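Local coordinates for heroin esterase (Rhodococcus sp., PDB 1LZL), which probably hydrolyses the acetyl esters of heroin, acting as an acetyl esterase built on the alpha/beta-hydrolase fold, at residues A[190-195]-A[214-218]; A[18-23]-A[208-213]; A[48-54]-A[67-73]. All blocks are in the same frame, centred on the assembly; numbering follows the deposited sequence. Where two conformers were deposited one is given.

How the interactions relate
Interactions 1 and 2 are neighbours, their centres 13 Å apart, and both are built on helix 211-222: interaction 2 meets its first turn and the loop before it, interaction 1 the next turn. They touch directly, Trp209 CZ2 packing on Ser217 CB at 3.5 Å and Arg211 NH1 reaching Leu195 O at 2.9 Å in a probable hydrogen bond. Both border the probable catalytic triad of Ser160, His290 and Asp260, through Glu190 in interaction 1 and Trp209 in interaction 2. Interaction 3 stands apart, its centre 32 Å from either of the others, in the hairpin that begins the central sheet.

Interaction 1 (A[190-195]-A[214-218]); sequences ELDDRL and AILSW
Swung away from its own amide nitrogen (chi1 -179°) and extended beyond CG, Glu190 reaches past the Trp218 indole to Ser217; Trp218 turns its own CG beside the backbone N (chi1 -75°), which lays the ring between the loop and the carboxylate. Glu190 OE2 lies 2.7 Å from Ser217 OG, close enough for a hydrogen bond, but the serine proton can also go to Gly89 O. The same OE2 stands over one indole face, near its rim, with the carboxylate almost perpendicular to the ring. Over the opposite face comes the loop backbone: Asp193 CA sits 3.5 Å from the centroid of the five-membered ring, a CH-pi contact, and Asp193 CB lies 3.5 Å from Trp218 CD2. Flat and broad, tryptophan suits this slot between two layers. Its NE1 sends its hydrogen in the ring plane to a water 2.9 Å away, which in turn donates to Asp192 O, at 2.9 Å. Farther along, Leu195 CD1 presses on Ile215 CG1 at 3.5 Å, tight for two carbons, while Leu195 CD2 meets Ala214 CB, a small residue that lets the loop come near the helix. Asp192 shapes the loop through an Asx turn, OD1 taking the Arg194 backbone N, and Arg194 grips its carboxylate side-on with NE and NH2. The contact fastens the loop after strand 183-187 to helix 211-222, beside the probable nucleophile elbow at Ser160. Chemically, the indole is held on both faces and its N-H satisfied by water, while Ser217 is shared between Glu190 and Gly89.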
loop_
_atom_site.group_PDB
_atom_site.type_symbol
_atom_site.label_atom_id
_atom_site.label_comp_id
_atom_site.label_asym_id
_atom_site.label_seq_id
_atom_site.Cartn_x
_atom_site.Cartn_y
_atom_site.Cartn_z
ATOM N N GLU A 190 -6.044 -3.502 -1.214
ATOM C CA GLU A 190 -6.592 -4.487 -2.140
ATOM C C GLU A 190 -6.253 -5.860 -1.575
ATOM O O GLU A 190 -5.095 -6.306 -1.645
ATOM C CB GLU A 190 -5.987 -4.263 -3.520
ATOM C CG GLU A 190 -6.497 -5.220 -4.591
ATOM C CD GLU A 190 -5.915 -4.932 -5.957
ATOM O OE1 GLU A 190 -5.057 -4.053 -6.111
ATOM O OE2 GLU A 190 -6.365 -5.648 -6.890
ATOM N N LEU A 191 -7.273 -6.526 -0.986
ATOM C CA LEU A 191 -7.031 -7.671 -0.086
ATOM C C LEU A 191 -7.682 -8.986 -0.513
ATOM O O LEU A 191 -7.272 -10.048 -0.085
ATOM C CB LEU A 191 -7.546 -7.342 1.321
ATOM C CG LEU A 191 -6.861 -6.180 2.054
ATOM C CD1 LEU A 191 -7.714 -5.734 3.236
ATOM C CD2 LEU A 191 -5.457 -6.567 2.479
ATOM N N ASP A 192 -8.747 -8.891 -1.335
ATOM C CA ASP A 192 -9.583 -10.086 -1.564
ATOM C C ASP A 192 -9.861 -10.289 -3.038
ATOM O O ASP A 192 -10.476 -9.412 -3.648
ATOM C CB ASP A 192 -10.903 -9.853 -0.791
ATOM C CG ASP A 192 -11.748 -11.108 -0.660
ATOM O OD1 ASP A 192 -11.475 -12.044 -1.459
ATOM O OD2 ASP A 192 -12.661 -11.177 0.183
ATOM N N ASP A 193 -9.398 -11.399 -3.614
ATOM C CA ASP A 193 -9.560 -11.618 -5.055
ATOM C C ASP A 193 -10.981 -12.041 -5.394
ATOM O O ASP A 193 -11.290 -12.097 -6.583
ATOM C CB ASP A 193 -8.589 -12.701 -5.544
ATOM C CG ASP A 193 -8.846 -14.002 -4.817
ATOM O OD1 ASP A 193 -8.731 -14.082 -3.585
ATOM O OD2 ASP A 193 -9.195 -14.964 -5.538
ATOM N N ARG A 194 -11.789 -12.352 -4.401
ATOM C CA ARG A 194 -13.078 -13.014 -4.710
ATOM C C ARG A 194 -14.097 -12.024 -5.204
ATOM O O ARG A 194 -15.088 -12.468 -5.843
ATOM C CB ARG A 194 -13.569 -13.744 -3.464
ATOM C CG ARG A 194 -12.678 -14.916 -3.149
ATOM C CD ARG A 194 -12.870 -15.473 -1.774
ATOM N NE ARG A 194 -12.593 -14.511 -0.711
ATOM C CZ ARG A 194 -12.634 -14.770 0.584
ATOM N NH1 ARG A 194 -12.929 -15.973 1.066
ATOM N NH2 ARG A 194 -12.353 -13.784 1.432
ATOM N N LEU A 195 -13.988 -10.735 -4.983
ATOM C CA LEU A 195 -14.895 -9.732 -5.587
ATOM C C LEU A 195 -16.361 -9.978 -5.228
ATOM O O LEU A 195 -17.237 -9.774 -6.075
ATOM C CB LEU A 195 -14.662 -9.601 -7.111
ATOM C CG LEU A 195 -13.187 -9.589 -7.556
ATOM C CD1 LEU A 195 -13.055 -9.312 -9.062
ATOM C CD2 LEU A 195 -12.372 -8.577 -6.770
ATOM N N ALA A 214 -10.705 -4.312 -11.046
ATOM C CA ALA A 214 -10.426 -5.306 -10.010
ATOM C C ALA A 214 -10.220 -6.691 -10.592
ATOM O O ALA A 214 -9.270 -7.418 -10.273
ATOM C CB ALA A 214 -11.552 -5.318 -8.944
ATOM N N ILE A 215 -11.098 -7.088 -11.561
ATOM C CA ILE A 215 -10.962 -8.403 -12.172
ATOM C C ILE A 215 -9.612 -8.543 -12.872
ATOM O O ILE A 215 -8.920 -9.534 -12.733
ATOM C CB ILE A 215 -12.117 -8.637 -13.184
ATOM C CG1 ILE A 215 -13.473 -8.736 -12.459
ATOM C CG2 ILE A 215 -11.815 -9.816 -14.090
ATOM C CD1 ILE A 215 -14.690 -8.544 -13.382
ATOM N N LEU A 216 -9.268 -7.539 -13.662
ATOM C CA LEU A 216 -8.036 -7.555 -14.453
ATOM C C LEU A 216 -6.835 -7.529 -13.514
ATOM O O LEU A 216 -5.816 -8.229 -13.772
ATOM C CB LEU A 216 -7.957 -6.366 -15.418
ATOM C CG LEU A 216 -8.735 -6.532 -16.751
ATOM C CD1 LEU A 216 -9.867 -7.513 -16.591
ATOM C CD2 LEU A 216 -9.124 -5.164 -17.242
ATOM N N SER A 217 -6.915 -6.803 -12.421
ATOM C CA SER A 217 -5.759 -6.675 -11.499
ATOM C C SER A 217 -5.436 -8.010 -10.885
ATOM O O SER A 217 -4.278 -8.445 -10.878
ATOM C CB SER A 217 -6.137 -5.659 -10.433
ATOM O OG SER A 217 -5.258 -5.604 -9.305
ATOM N N TRP A 218 -6.446 -8.724 -10.371
ATOM C CA TRP A 218 -6.118 -10.021 -9.772
ATOM C C TRP A 218 -5.682 -11.046 -10.805
ATOM O O TRP A 218 -4.863 -11.909 -10.535
ATOM C CB TRP A 218 -7.315 -10.529 -8.966
ATOM C CG TRP A 218 -7.442 -9.761 -7.657
ATOM C CD1 TRP A 218 -8.343 -8.744 -7.359
ATOM C CD2 TRP A 218 -6.643 -9.975 -6.499
ATOM N NE1 TRP A 218 -8.142 -8.305 -6.047
ATOM C CE2 TRP A 218 -7.096 -9.052 -5.522
ATOM C CE3 TRP A 218 -5.579 -10.825 -6.176
ATOM C CZ2 TRP A 218 -6.534 -8.975 -4.257
ATOM C CZ3 TRP A 218 -5.008 -10.763 -4.901
ATOM C CH2 TRP A 218 -5.491 -9.839 -3.947
HETATM O O HOH W 1 -9.943 -6.624 -4.435
#

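Interaction 2 (A[18-23]-A[208-213])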
loop_
_atom_site.group_PDB
_atom_site.type_symbol
_atom_site.label_atom_id
_atom_site.label_comp_id
_atom_site.label_asym_id
_atom_site.label_seq_id
_atom_site.Cartn_x
_atom_site.Cartn_y
_atom_site.Cartn_z
ATOM N N LEU A 18 -10.037 13.788 -14.331
ATOM C CA LEU A 18 -9.578 12.433 -14.030
ATOM C C LEU A 18 -9.563 11.500 -15.236
ATOM O O LEU A 18 -10.503 11.049 -15.875
ATOM C CB LEU A 18 -10.434 11.844 -12.903
ATOM C CG LEU A 18 -9.816 11.985 -11.513
ATOM C CD1 LEU A 18 -10.870 11.942 -10.415
ATOM C CD2 LEU A 18 -8.786 10.886 -11.300
ATOM N N PRO A 19 -8.311 11.185 -15.542
ATOM C CA PRO A 19 -7.918 10.293 -16.613
ATOM C C PRO A 19 -8.475 8.888 -16.446
ATOM O O PRO A 19 -8.670 8.478 -15.301
ATOM C CB PRO A 19 -6.395 10.179 -16.384
ATOM C CG PRO A 19 -6.240 10.498 -14.926
ATOM C CD PRO A 19 -7.148 11.706 -14.782
ATOM N N LYS A 20 -8.704 8.137 -17.514
ATOM C CA LYS A 20 -9.094 6.738 -17.309
ATOM C C LYS A 20 -7.823 5.904 -17.135
ATOM O O LYS A 20 -6.907 5.967 -17.937
ATOM C CB LYS A 20 -9.946 6.153 -18.440
ATOM C CG LYS A 20 -11.404 6.611 -18.459
ATOM C CD LYS A 20 -12.378 5.465 -18.693
ATOM C CE LYS A 20 -13.441 5.417 -17.610
ATOM N NZ LYS A 20 -14.821 5.634 -18.112
ATOM N N VAL A 21 -7.752 5.135 -16.050
ATOM C CA VAL A 21 -6.641 4.176 -15.970
ATOM C C VAL A 21 -7.243 2.799 -16.194
ATOM O O VAL A 21 -7.711 2.139 -15.291
ATOM C CB VAL A 21 -5.950 4.273 -14.613
ATOM C CG1 VAL A 21 -4.827 3.256 -14.521
ATOM C CG2 VAL A 21 -5.445 5.689 -14.446
ATOM N N ASP A 22 -7.265 2.436 -17.470
ATOM C CA ASP A 22 -7.959 1.210 -17.827
ATOM C C ASP A 22 -6.978 0.041 -17.935
ATOM O O ASP A 22 -6.128 0.048 -18.839
ATOM C CB ASP A 22 -8.723 1.470 -19.134
ATOM C CG ASP A 22 -8.766 0.286 -20.083
ATOM O OD1 ASP A 22 -8.983 -0.868 -19.639
ATOM O OD2 ASP A 22 -8.584 0.533 -21.308
ATOM N N PHE A 23 -7.147 -0.953 -17.050
ATOM C CA PHE A 23 -6.274 -2.102 -17.023
ATOM C C PHE A 23 -6.337 -2.937 -18.264
ATOM O O PHE A 23 -5.502 -3.792 -18.507
ATOM C CB PHE A 23 -6.630 -3.002 -15.778
ATOM C CG PHE A 23 -5.674 -2.590 -14.668
ATOM C CD1 PHE A 23 -5.354 -1.251 -14.502
ATOM C CD2 PHE A 23 -5.076 -3.518 -13.809
ATOM C CE1 PHE A 23 -4.475 -0.828 -13.536
ATOM C CE2 PHE A 23 -4.172 -3.092 -12.844
ATOM C CZ PHE A 23 -3.864 -1.768 -12.716
ATOM N N LEU A 208 -11.484 5.920 -10.818
ATOM C CA LEU A 208 -10.178 5.304 -10.809
ATOM C C LEU A 208 -10.215 3.805 -10.637
ATOM O O LEU A 208 -9.570 3.051 -11.414
ATOM C CB LEU A 208 -9.315 5.977 -9.731
ATOM C CG LEU A 208 -9.027 7.461 -10.023
ATOM C CD1 LEU A 208 -8.014 7.953 -9.007
ATOM C CD2 LEU A 208 -8.587 7.598 -11.470
ATOM N N TRP A 209 -10.879 3.237 -9.623
ATOM C CA TRP A 209 -10.971 1.796 -9.417
ATOM C C TRP A 209 -12.445 1.416 -9.462
ATOM O O TRP A 209 -13.278 2.212 -9.023
ATOM C CB TRP A 209 -10.368 1.344 -8.097
ATOM C CG TRP A 209 -9.822 -0.075 -8.107
ATOM C CD1 TRP A 209 -10.194 -1.146 -7.370
ATOM C CD2 TRP A 209 -8.741 -0.534 -8.956
ATOM N NE1 TRP A 209 -9.433 -2.265 -7.677
ATOM C CE2 TRP A 209 -8.552 -1.888 -8.647
ATOM C CE3 TRP A 209 -7.978 0.137 -9.919
ATOM C CZ2 TRP A 209 -7.559 -2.656 -9.297
ATOM C CZ3 TRP A 209 -6.994 -0.641 -10.566
ATOM C CH2 TRP A 209 -6.807 -1.991 -10.257
ATOM N N HIS A 210 -12.668 0.205 -9.919
ATOM C CA HIS A 210 -14.017 -0.272 -10.228
ATOM C C HIS A 210 -13.904 -1.755 -10.466
ATOM O O HIS A 210 -12.788 -2.314 -10.627
ATOM C CB HIS A 210 -14.633 0.495 -11.397
ATOM C CG HIS A 210 -13.753 0.604 -12.613
ATOM N ND1 HIS A 210 -13.364 1.820 -13.139
ATOM C CD2 HIS A 210 -13.177 -0.376 -13.366
ATOM C CE1 HIS A 210 -12.587 1.569 -14.185
ATOM N NE2 HIS A 210 -12.483 0.260 -14.330
ATOM N N ARG A 211 -15.058 -2.416 -10.536
ATOM C CA ARG A 211 -15.050 -3.859 -10.662
ATOM C C ARG A 211 -14.302 -4.328 -11.929
ATOM O O ARG A 211 -13.507 -5.279 -11.824
ATOM C CB ARG A 211 -16.485 -4.351 -10.621
ATOM C CG ARG A 211 -16.528 -5.887 -10.570
ATOM C CD ARG A 211 -17.996 -6.327 -10.618
ATOM N NE ARG A 211 -17.999 -7.792 -10.678
ATOM C CZ ARG A 211 -17.888 -8.545 -9.596
ATOM N NH1 ARG A 211 -17.780 -8.034 -8.373
ATOM N NH2 ARG A 211 -17.883 -9.871 -9.687
ATOM N N PRO A 212 -14.465 -3.758 -13.098
ATOM C CA PRO A 212 -13.649 -4.189 -14.241
ATOM C C PRO A 212 -12.155 -4.120 -13.982
ATOM O O PRO A 212 -11.443 -5.097 -14.337
ATOM C CB PRO A 212 -14.079 -3.228 -15.372
ATOM C CG PRO A 212 -15.501 -2.945 -15.016
ATOM C CD PRO A 212 -15.474 -2.741 -13.516
ATOM N N ASN A 213 -11.647 -3.037 -13.402
ATOM C CA ASN A 213 -10.210 -3.028 -13.079
ATOM C C ASN A 213 -9.844 -4.079 -12.047
ATOM O O ASN A 213 -8.739 -4.658 -12.126
ATOM C CB ASN A 213 -9.755 -1.636 -12.607
ATOM C CG ASN A 213 -9.385 -0.693 -13.718
ATOM O OD1 ASN A 213 -9.337 -1.134 -14.905
ATOM N ND2 ASN A 213 -9.076 0.560 -13.424
HETATM O O HOH W 2 -9.918 4.323 -14.301
#
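Trp209 drives the edge of its six-membered ring against the face of Phe23, a T-shaped pair with planes at 89° and centroids 5.1 Å apart. Trp209 CH2 makes the closest approach of the two rings, 3.8 Å from Phe23 CZ. The indole gets there by swinging roughly opposite its backbone N (chi1 -152°), and Asn213 CB packs over one of its faces. Flat rings suit this buried corner because the edge of one can pack on the face of the other. The Asn213 amide is turned 48° from the Phe23 ring and works with both ends: ND2 donates to Val21 O at 2.8 Å, nearly along the C=O axis, while OD1 receives Phe23 N at 3.1 Å from above the carbonyl plane. One amide thus supplies the donor and the acceptor that two backbone groups of the loop require. In this alpha/beta hydrolase the N-terminal loop between helices 9-14 and 26-41 meets the start of helix 211-222; Trp209 also meets the ring of His290, probably the catalytic histidine. A leucine in place of Asn213 would probably leave Val21 O and Phe23 N without these mates and set the 18-23 loop free to shift. A water bridges Val21 N and Leu208 O. At the outer end Leu18 and Leu208 cross at about a right angle, Leu18 CD2 and Leu208 CD2 modelled in an unusually close, somewhat doubtful approach of 3.3 Å.

Interaction 3 (A[48-54]-A[67-73]); sequences GVSLREL and IRFVTPD
Leu54 lays its CD1 methyl over one face of the Phe69 ring, 3.9 Å from the centroid, in a CH-pi contact. A first torsion of -175° carries the Phe69 ring away from its own amide nitrogen and stands it up alongside Arg52; there the guanidinium is turned 84° from the ring and Arg52 NH2 comes 4.0 Å from Phe69 CE2. Leu54 and Ile67 also meet through their CB atoms. Beneath them runs an antiparallel beta hairpin at one edge of the central sheet, with strand 49-56 outermost and 65-72 passing on to strand 112-116; Ser50-Thr71, Arg52-Phe69 and Leu54-Ile67 are its hydrogen-bonded pairs here. On the other face Val49, Leu51 and Val70 pack together, their branched aliphatic chains suited to cover beneath helix 99-109. Leu51 CD1 slides over one face of the Arg68 guanidinium, 3.6 Å from Arg68 NH2, and that nitrogen also forms a salt bridge to Asp99. A water accepts from Arg68 NH1 and gives a weak bond to Glu53 OE1. At the open end of the hairpin, Asp73 N gives a nearly straight bond to Gly48 O at 2.9 Å.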
loop_
_atom_site.group_PDB
_atom_site.type_symbol
_atom_site.label_atom_id
_atom_site.label_comp_id
_atom_site.label_asym_id
_atom_site.label_seq_id
_atom_site.Cartn_x
_atom_site.Cartn_y
_atom_site.Cartn_z
ATOM N N GLY A 48 15.310 18.847 3.929
ATOM C CA GLY A 48 15.461 18.205 5.185
ATOM C C GLY A 48 15.565 16.694 5.100
ATOM O O GLY A 48 15.559 16.056 6.150
ATOM N N VAL A 49 15.641 16.077 3.944
ATOM C CA VAL A 49 15.795 14.619 3.895
ATOM C C VAL A 49 16.805 14.251 2.815
ATOM O O VAL A 49 17.153 15.123 2.002
ATOM C CB VAL A 49 14.481 13.854 3.619
ATOM C CG1 VAL A 49 13.389 14.244 4.589
ATOM C CG2 VAL A 49 14.020 14.068 2.173
ATOM N N SER A 50 17.286 13.009 2.837
ATOM C CA SER A 50 18.125 12.524 1.739
ATOM C C SER A 50 17.642 11.131 1.290
ATOM O O SER A 50 17.041 10.441 2.110
ATOM C CB SER A 50 19.603 12.528 2.069
ATOM O OG SER A 50 19.990 11.531 2.972
ATOM N N LEU A 51 17.880 10.798 0.045
ATOM C CA LEU A 51 17.433 9.539 -0.562
ATOM C C LEU A 51 18.645 8.830 -1.103
ATOM O O LEU A 51 19.461 9.420 -1.833
ATOM C CB LEU A 51 16.372 9.831 -1.638
ATOM C CG LEU A 51 15.559 8.651 -2.208
ATOM C CD1 LEU A 51 14.270 9.091 -2.857
ATOM C CD2 LEU A 51 16.344 7.866 -3.249
ATOM N N ARG A 52 18.777 7.545 -0.787
ATOM C CA ARG A 52 19.831 6.790 -1.465
ATOM C C ARG A 52 19.231 5.419 -1.786
ATOM O O ARG A 52 18.236 5.045 -1.191
ATOM C CB ARG A 52 21.116 6.650 -0.685
ATOM C CG ARG A 52 21.070 5.715 0.517
ATOM C CD ARG A 52 22.430 5.648 1.224
ATOM N NE ARG A 52 22.234 5.241 2.617
ATOM C CZ ARG A 52 22.628 4.111 3.157
ATOM N NH1 ARG A 52 23.289 3.214 2.411
ATOM N NH2 ARG A 52 22.395 3.828 4.442
ATOM N N GLU A 53 19.872 4.737 -2.716
ATOM C CA GLU A 53 19.341 3.446 -3.107
ATOM C C GLU A 53 20.020 2.306 -2.372
ATOM O O GLU A 53 21.242 2.246 -2.329
ATOM C CB GLU A 53 19.534 3.282 -4.605
ATOM C CG GLU A 53 18.901 2.019 -5.198
ATOM C CD GLU A 53 19.067 2.124 -6.719
ATOM O OE1 GLU A 53 18.406 3.029 -7.284
ATOM O OE2 GLU A 53 19.845 1.348 -7.309
ATOM N N LEU A 54 19.194 1.427 -1.812
ATOM C CA LEU A 54 19.689 0.192 -1.213
ATOM C C LEU A 54 19.350 -0.947 -2.167
ATOM O O LEU A 54 18.425 -0.878 -2.980
ATOM C CB LEU A 54 19.030 -0.124 0.143
ATOM C CG LEU A 54 19.047 1.002 1.172
ATOM C CD1 LEU A 54 18.367 0.650 2.500
ATOM C CD2 LEU A 54 20.497 1.404 1.408
ATOM N N ILE A 67 15.537 -0.445 -3.136
ATOM C CA ILE A 67 14.818 0.278 -2.119
ATOM C C ILE A 67 15.210 1.756 -2.202
ATOM O O ILE A 67 16.401 2.093 -2.153
ATOM C CB ILE A 67 15.143 -0.263 -0.718
ATOM C CG1 ILE A 67 14.717 -1.733 -0.606
ATOM C CG2 ILE A 67 14.524 0.609 0.367
ATOM C CD1 ILE A 67 15.272 -2.361 0.678
ATOM N N ARG A 68 14.232 2.629 -2.310
ATOM C CA ARG A 68 14.476 4.070 -2.199
ATOM C C ARG A 68 14.408 4.394 -0.716
ATOM O O ARG A 68 13.331 4.408 -0.101
ATOM C CB ARG A 68 13.448 4.870 -2.983
ATOM C CG ARG A 68 13.447 4.547 -4.466
ATOM C CD ARG A 68 12.429 5.293 -5.266
ATOM N NE ARG A 68 12.561 6.738 -5.452
ATOM C CZ ARG A 68 13.419 7.309 -6.273
ATOM N NH1 ARG A 68 14.269 6.571 -6.983
ATOM N NH2 ARG A 68 13.390 8.622 -6.351
ATOM N N PHE A 69 15.567 4.654 -0.132
ATOM C CA PHE A 69 15.727 4.754 1.322
ATOM C C PHE A 69 15.897 6.215 1.691
ATOM O O PHE A 69 16.918 6.877 1.384
ATOM C CB PHE A 69 16.923 3.901 1.734
ATOM C CG PHE A 69 17.131 3.811 3.232
ATOM C CD1 PHE A 69 16.124 3.302 4.031
ATOM C CD2 PHE A 69 18.325 4.196 3.841
ATOM C CE1 PHE A 69 16.270 3.156 5.412
ATOM C CE2 PHE A 69 18.493 4.090 5.213
ATOM C CZ PHE A 69 17.453 3.593 5.995
ATOM N N VAL A 70 14.871 6.754 2.307
ATOM C CA VAL A 70 14.690 8.144 2.672
ATOM C C VAL A 70 15.019 8.321 4.141
ATOM O O VAL A 70 14.436 7.646 5.017
ATOM C CB VAL A 70 13.273 8.647 2.360
ATOM C CG1 VAL A 70 13.169 10.168 2.580
ATOM C CG2 VAL A 70 12.868 8.293 0.926
ATOM N N THR A 71 15.968 9.210 4.421
ATOM C CA THR A 71 16.311 9.443 5.833
ATOM C C THR A 71 16.241 10.924 6.192
ATOM O O THR A 71 16.494 11.819 5.384
ATOM C CB THR A 71 17.698 8.872 6.166
ATOM O OG1 THR A 71 18.627 9.391 5.196
ATOM C CG2 THR A 71 17.719 7.356 6.002
ATOM N N PRO A 72 15.859 11.249 7.403
ATOM C CA PRO A 72 15.779 12.669 7.751
ATOM C C PRO A 72 17.180 13.211 8.029
ATOM O O PRO A 72 18.008 12.495 8.582
ATOM C CB PRO A 72 14.976 12.637 9.044
ATOM C CG PRO A 72 15.172 11.284 9.620
ATOM C CD PRO A 72 15.455 10.332 8.515
ATOM N N ASP A 73 17.486 14.433 7.663
ATOM C CA ASP A 73 18.837 14.954 7.959
ATOM C C ASP A 73 18.992 15.276 9.441
ATOM O O ASP A 73 18.005 15.454 10.161
ATOM C CB ASP A 73 19.096 16.197 7.110
ATOM C CG ASP A 73 19.038 15.909 5.616
ATOM O OD1 ASP A 73 19.161 14.744 5.171
ATOM O OD2 ASP A 73 18.877 16.914 4.878
HETATM O O HOH W 3 19.557 12.348 5.878
HETATM O O HOH W 4 15.092 3.645 -7.342
#